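Local coordinates for protein glycerol dehydrogenase (Schizosaccharomyces pombe, PDB 1TA9) that probably catalyses the zinc-dependent, NAD(+)-linked oxidation of glycerol to dihydroxyacetone, a step by which fission yeast assimilates glycerol, at residues 62-67 with 256-261. Residues are numbered along the deposited sequence; the frame is centred on the assembly and turned at random.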
loop_
_atom_site.group_PDB
_atom_site.type_symbol
_atom_site.label_atom_id
_atom_site.label_comp_id
_atom_site.label_asym_id
_atom_site.label_seq_id
_atom_site.Cartn_x
_atom_site.Cartn_y
_atom_site.Cartn_z
ATOM N N LYS B 62 41.141 11.505 1.800
ATOM C CA LYS B 62 40.417 10.298 2.196
ATOM C C LYS B 62 39.405 10.645 3.286
ATOM O O LYS B 62 38.663 9.787 3.760
ATOM C CB LYS B 62 41.402 9.260 2.745
ATOM C CG LYS B 62 40.917 7.824 2.681
ATOM C CD LYS B 62 41.184 7.220 1.308
ATOM C CE LYS B 62 42.686 7.126 1.032
ATOM N NZ LYS B 62 42.984 6.650 -0.350
ATOM N N ASP B 63 39.387 11.911 3.687
ATOM C CA ASP B 63 38.478 12.368 4.730
ATOM C C ASP B 63 37.102 12.730 4.174
ATOM O O ASP B 63 36.960 12.982 2.979
ATOM C CB ASP B 63 39.085 13.582 5.439
ATOM C CG ASP B 63 40.431 13.271 6.075
ATOM O OD1 ASP B 63 40.521 12.267 6.813
ATOM O OD2 ASP B 63 41.396 14.028 5.841
ATOM N N ARG B 64 36.097 12.741 5.052
ATOM C CA ARG B 64 34.729 13.099 4.684
ATOM C C ARG B 64 34.677 14.619 4.814
ATOM O O ARG B 64 34.851 15.161 5.914
ATOM C CB ARG B 64 33.730 12.449 5.645
ATOM C CG ARG B 64 32.275 12.687 5.287
ATOM C CD ARG B 64 31.322 12.065 6.308
ATOM N NE ARG B 64 31.551 10.628 6.480
ATOM C CZ ARG B 64 30.594 9.746 6.756
ATOM N NH1 ARG B 64 30.894 8.461 6.902
ATOM N NH2 ARG B 64 29.330 10.142 6.866
ATOM N N ILE B 65 34.428 15.299 3.699
ATOM C CA ILE B 65 34.436 16.759 3.673
ATOM C C ILE B 65 33.167 17.447 3.176
ATOM O O ILE B 65 32.585 17.047 2.171
ATOM C CB ILE B 65 35.607 17.261 2.787
ATOM C CG1 ILE B 65 36.928 16.682 3.295
ATOM C CG2 ILE B 65 35.635 18.784 2.763
ATOM C CD1 ILE B 65 38.126 16.983 2.399
ATOM N N PHE B 66 32.762 18.490 3.893
ATOM C CA PHE B 66 31.600 19.296 3.532
ATOM C C PHE B 66 32.142 20.713 3.415
ATOM O O PHE B 66 32.935 21.154 4.253
ATOM C CB PHE B 66 30.519 19.217 4.616
ATOM C CG PHE B 66 29.313 20.081 4.340
ATOM C CD1 PHE B 66 29.266 21.399 4.782
ATOM C CD2 PHE B 66 28.224 19.572 3.636
ATOM C CE1 PHE B 66 28.147 22.204 4.527
ATOM C CE2 PHE B 66 27.101 20.363 3.373
ATOM C CZ PHE B 66 27.061 21.680 3.819
ATOM N N THR B 67 31.729 21.421 2.370
ATOM C CA THR B 67 32.210 22.775 2.134
ATOM C C THR B 67 31.033 23.711 1.869
ATOM O O THR B 67 30.027 23.308 1.285
ATOM C CB THR B 67 33.202 22.781 0.942
ATOM O OG1 THR B 67 33.834 24.061 0.840
ATOM C CG2 THR B 67 32.484 22.455 -0.354
ATOM N N ALA B 256 32.079 11.742 -0.017
ATOM C CA ALA B 256 30.846 12.508 0.071
ATOM C C ALA B 256 30.178 12.393 1.439
ATOM O O ALA B 256 30.066 11.304 2.000
ATOM C CB ALA B 256 29.875 12.054 -1.016
ATOM N N SER B 257 29.737 13.528 1.969
ATOM C CA SER B 257 29.050 13.553 3.253
ATOM C C SER B 257 27.582 13.184 3.035
ATOM O O SER B 257 27.067 13.262 1.918
ATOM C CB SER B 257 29.121 14.954 3.864
ATOM O OG SER B 257 28.397 15.876 3.065
ATOM N N ILE B 258 26.910 12.777 4.104
ATOM C CA ILE B 258 25.497 12.434 4.019
ATOM C C ILE B 258 24.712 13.738 3.859
ATOM O O ILE B 258 23.738 13.807 3.110
ATOM C CB ILE B 258 25.038 11.687 5.298
ATOM C CG1 ILE B 258 25.676 10.290 5.325
ATOM C CG2 ILE B 258 23.506 11.584 5.345
ATOM C CD1 ILE B 258 25.409 9.512 6.595
ATOM N N ALA B 259 25.160 14.782 4.549
ATOM C CA ALA B 259 24.497 16.081 4.486
ATOM C C ALA B 259 24.380 16.598 3.052
ATOM O O ALA B 259 23.322 17.082 2.644
ATOM C CB ALA B 259 25.252 17.090 5.347
ATOM N N GLY B 260 25.465 16.497 2.291
ATOM C CA GLY B 260 25.432 16.968 0.918
ATOM C C GLY B 260 24.405 16.205 0.096
ATOM O O GLY B 260 23.706 16.777 -0.745
ATOM N N ARG B 261 24.307 14.905 0.347
ATOM C CA ARG B 261 23.364 14.069 -0.382
ATOM C C ARG B 261 21.923 14.482 -0.088
ATOM O O ARG B 261 21.072 14.450 -0.971
ATOM C CB ARG B 261 23.580 12.602 -0.018
ATOM C CG ARG B 261 22.838 11.639 -0.927
ATOM C CD ARG B 261 23.195 10.205 -0.612
ATOM N NE ARG B 261 22.728 9.301 -1.662
ATOM C CZ ARG B 261 22.906 7.984 -1.642
ATOM N NH1 ARG B 261 23.539 7.419 -0.623
ATOM N NH2 ARG B 261 22.456 7.237 -2.642
HETATM O O HOH W 1 30.299 16.250 0.971
#
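S257 caps the N-terminus of helix 258-284: with chi1 at 66°, its OG sits between backbone N and carbonyl carbon and accepts a bond from G260 N, 3.1 Å away (N-H...OG 158°). Serine suits this place because its short hydroxyl can turn back to a first-turn amide. The same OG lies in the F66 ring plane, at its edge, 3.7 Å from CD2. F66 holds CG anti to its backbone N, bringing the flat ring's end close to the helix start, and the small methyl of A259 lets it approach, CD2 to CB 4.2 Å. No direct hydrogen bond joins the segments; one water donates to I65 O (2.7 Å) and accepts from S257 N (3.0 Å). In this iron-containing alcohol dehydrogenase family member, strand 64-67 lies outside the chain's parallel sheet and pairs antiparallel with a strand of the second subunit, beside the long helix's start. R64's long aliphatic stem, anti through chi1 and chi2, lays CG 3.9 Å from S257 CA, then bends at chi3 (-56°) so that NH2 reaches I258 CG1 obliquely, at 4.0 Å. Its charged end salt-bridges E296 of the second subunit; an alanine here would lose that bridge and probably loosen the interface.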